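Local coordinates for protein urea carboxylase (Thermus thermophilus, PDB 3OEP) that is of uncertain function, a KipI-KipA homologue built from cyclophilin-like domains and probably not the allophanate hydrolase it was once taken for, at residues Phe276-Pro281 with Ala416-Val421. Numbering follows the deposited sequence.
Sequences FAYKGP and ARADRV
Y278 reaches across to A418 with one phenol group, a worked example of how two beta sheets of the A-and-B half can meet through one long side chain and a shared water. The segment 276-281 begins as the end of a strand: F276 packs its ring against F298 and F323 on its own side, and A277 rests on R331. At Y278 the backbone turns to positive phi (71°) in a classic gamma-turn, closed by the hydrogen bond from K279 N to A277 O at 2.7 Å. With CG anti to the carbonyl carbon (chi1 -62°), the ring stretches toward 416-421. There A418 O lies at the ring edge, near its plane, 2.9 Å from Y278 OH, while A418 CB approaches the same hydroxyl to 3.9 Å. A water donates to Y278 OH (2.9 Å) and accepts from A418 N (3.0 Å), bridging the phenol to the backbone of strand 413-418. Further along, D419 forms an Asx turn: its OD1 takes the V421 N-H at 2.9 Å, from above the carboxylate plane. R420 also crosses, its NH1 in a salt bridge with E275 and its NH2 hydrogen-bonded to G251 O, while D459 holds NE. The contact thus joins the end of strand 273-277, paired with 331-336 in one antiparallel sheet, to strand 413-418, which runs between 422-426 and 488-492 in another sheet.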
ATOM      1  N   PHE A 276      11.824   2.809  11.524  1.00 11.78           N
ATOM      2  CA  PHE A 276      12.643   1.604  11.378  1.00 13.69           C
ATOM      3  C   PHE A 276      12.045   0.447  12.160  1.00 14.57           C
ATOM      4  O   PHE A 276      11.375   0.644  13.174  1.00 16.29           O
ATOM      5  CB  PHE A 276      14.091   1.850  11.814  1.00 15.49           C
ATOM      6  CG  PHE A 276      14.218   2.536  13.137  1.00 15.18           C
ATOM      7  CD1 PHE A 276      14.432   1.810  14.295  1.00 20.48           C
ATOM      8  CD2 PHE A 276      14.117   3.920  13.223  1.00 20.72           C
ATOM      9  CE1 PHE A 276      14.542   2.453  15.519  1.00 19.20           C
ATOM     10  CE2 PHE A 276      14.221   4.565  14.447  1.00 22.91           C
ATOM     11  CZ  PHE A 276      14.436   3.829  15.591  1.00 21.34           C
ATOM     12  N   ALA A 277      12.289  -0.765  11.678  1.00 13.27           N
ATOM     13  CA  ALA A 277      11.694  -1.950  12.270  1.00 15.94           C
ATOM     14  C   ALA A 277      12.713  -3.066  12.436  1.00 16.25           C
ATOM     15  O   ALA A 277      13.571  -3.261  11.574  1.00 16.56           O
ATOM     16  CB  ALA A 277      10.523  -2.427  11.421  1.00 17.40           C
ATOM     17  N   TYR A 278      12.617  -3.771  13.563  1.00 17.03           N
ATOM     18  CA  TYR A 278      13.410  -4.971  13.860  1.00 19.57           C
ATOM     19  C   TYR A 278      14.895  -4.669  14.136  1.00 19.22           C
ATOM     20  O   TYR A 278      15.427  -5.023  15.196  1.00 20.01           O
ATOM     21  CB  TYR A 278      13.230  -6.040  12.758  1.00 20.24           C
ATOM     22  CG  TYR A 278      11.789  -6.550  12.599  1.00 21.45           C
ATOM     23  CD1 TYR A 278      10.931  -6.013  11.639  1.00 24.72           C
ATOM     24  CD2 TYR A 278      11.298  -7.564  13.418  1.00 30.33           C
ATOM     25  CE1 TYR A 278       9.608  -6.482  11.498  1.00 27.30           C
ATOM     26  CE2 TYR A 278       9.990  -8.038  13.285  1.00 25.95           C
ATOM     27  CZ  TYR A 278       9.152  -7.496  12.328  1.00 26.88           C
ATOM     28  OH  TYR A 278       7.858  -7.988  12.221  1.00 27.37           O
ATOM     29  N   LYS A 279      15.553  -4.006  13.186  1.00 17.22           N
ATOM     30  CA  LYS A 279      16.929  -3.565  13.343  1.00 16.42           C
ATOM     31  C   LYS A 279      17.031  -2.129  12.851  1.00 15.98           C
ATOM     32  O   LYS A 279      16.629  -1.826  11.728  1.00 15.31           O
ATOM     33  CB  LYS A 279      17.879  -4.450  12.542  1.00 17.30           C
ATOM     34  CG  LYS A 279      19.348  -4.119  12.725  1.00 19.18           C
ATOM     35  CD  LYS A 279      20.233  -5.032  11.904  1.00 25.01           C
ATOM     36  CE  LYS A 279      21.694  -4.632  12.023  1.00 26.78           C
ATOM     37  NZ  LYS A 279      22.577  -5.507  11.203  1.00 28.23           N
ATOM     38  N   GLY A 280      17.570  -1.267  13.704  1.00 16.21           N
ATOM     39  CA  GLY A 280      17.686   0.146  13.405  1.00 16.04           C
ATOM     40  C   GLY A 280      18.981   0.492  12.696  1.00 15.61           C
ATOM     41  O   GLY A 280      19.916  -0.312  12.661  1.00 15.11           O
ATOM     42  N   PRO A 281      19.044   1.706  12.134  1.00 15.29           N
ATOM     43  CA  PRO A 281      20.238   2.186  11.467  1.00 15.10           C
ATOM     44  C   PRO A 281      21.281   2.687  12.449  1.00 14.98           C
ATOM     45  O   PRO A 281      20.995   2.857  13.634  1.00 16.05           O
ATOM     46  CB  PRO A 281      19.714   3.346  10.620  1.00 15.18           C
ATOM     47  CG  PRO A 281      18.580   3.880  11.393  1.00 16.01           C
ATOM     48  CD  PRO A 281      17.951   2.692  12.081  1.00 14.51           C
ATOM     49  N   ALA A 416       2.225 -15.057  12.567  1.00 14.34           N
ATOM     50  CA  ALA A 416       3.217 -15.850  11.837  1.00 17.69           C
ATOM     51  C   ALA A 416       4.278 -14.947  11.218  1.00 19.15           C
ATOM     52  O   ALA A 416       5.476 -15.236  11.284  1.00 18.98           O
ATOM     53  CB  ALA A 416       2.542 -16.677  10.758  1.00 18.15           C
ATOM     54  N   ARG A 417       3.815 -13.858  10.609  1.00 18.15           N
ATOM     55  CA  ARG A 417       4.667 -12.882   9.943  1.00 19.69           C
ATOM     56  C   ARG A 417       3.976 -11.528   9.997  1.00 18.37           C
ATOM     57  O   ARG A 417       2.744 -11.455   9.981  1.00 18.06           O
ATOM     58  CB  ARG A 417       4.905 -13.291   8.487  1.00 22.28           C
ATOM     59  N   ALA A 418       4.765 -10.460  10.081  1.00 17.62           N
ATOM     60  CA  ALA A 418       4.222  -9.108  10.177  1.00 17.09           C
ATOM     61  C   ALA A 418       5.123  -8.126   9.456  1.00 18.35           C
ATOM     62  O   ALA A 418       6.328  -8.083   9.708  1.00 19.69           O
ATOM     63  CB  ALA A 418       4.075  -8.691  11.627  1.00 17.68           C
ATOM     64  N   ASP A 419       4.533  -7.325   8.576  1.00 16.29           N
ATOM     65  CA  ASP A 419       5.265  -6.233   7.949  1.00 16.48           C
ATOM     66  C   ASP A 419       4.305  -5.083   7.659  1.00 13.46           C
ATOM     67  O   ASP A 419       3.208  -5.043   8.223  1.00 12.49           O
ATOM     68  CB  ASP A 419       6.029  -6.733   6.713  1.00 18.43           C
ATOM     69  CG  ASP A 419       5.130  -7.287   5.622  1.00 22.91           C
ATOM     70  OD1 ASP A 419       3.904  -7.038   5.618  1.00 18.98           O
ATOM     71  OD2 ASP A 419       5.676  -7.976   4.734  1.00 26.95           O
ATOM     72  N   ARG A 420       4.712  -4.141   6.822  1.00 12.55           N
ATOM     73  CA  ARG A 420       3.867  -2.973   6.539  1.00 12.90           C
ATOM     74  C   ARG A 420       2.670  -3.308   5.651  1.00 12.01           C
ATOM     75  O   ARG A 420       1.708  -2.545   5.603  1.00 12.84           O
ATOM     76  CB  ARG A 420       4.684  -1.855   5.900  1.00 12.42           C
ATOM     77  CG  ARG A 420       5.728  -1.241   6.828  1.00 13.18           C
ATOM     78  CD  ARG A 420       6.618  -0.245   6.097  1.00 13.90           C
ATOM     79  NE  ARG A 420       5.816   0.734   5.364  1.00 14.60           N
ATOM     80  CZ  ARG A 420       5.299   1.850   5.880  1.00 16.50           C
ATOM     81  NH1 ARG A 420       5.514   2.201   7.146  1.00 17.93           N
ATOM     82  NH2 ARG A 420       4.565   2.638   5.108  1.00 15.24           N
ATOM     83  N   VAL A 421       2.740  -4.425   4.932  1.00 13.30           N
ATOM     84  CA  VAL A 421       1.631  -4.849   4.078  1.00 12.62           C
ATOM     85  C   VAL A 421       0.518  -5.464   4.928  1.00 13.64           C
ATOM     86  O   VAL A 421      -0.665  -5.177   4.734  1.00 13.36           O
ATOM     87  CB  VAL A 421       2.096  -5.847   2.992  1.00 13.34           C
ATOM     88  CG1 VAL A 421       0.905  -6.392   2.215  1.00 14.13           C
ATOM     89  CG2 VAL A 421       3.095  -5.186   2.048  1.00 13.13           C
TER
HETATM   90  O   HOH W   1       7.655 -10.543  10.889  1.00 22.20           O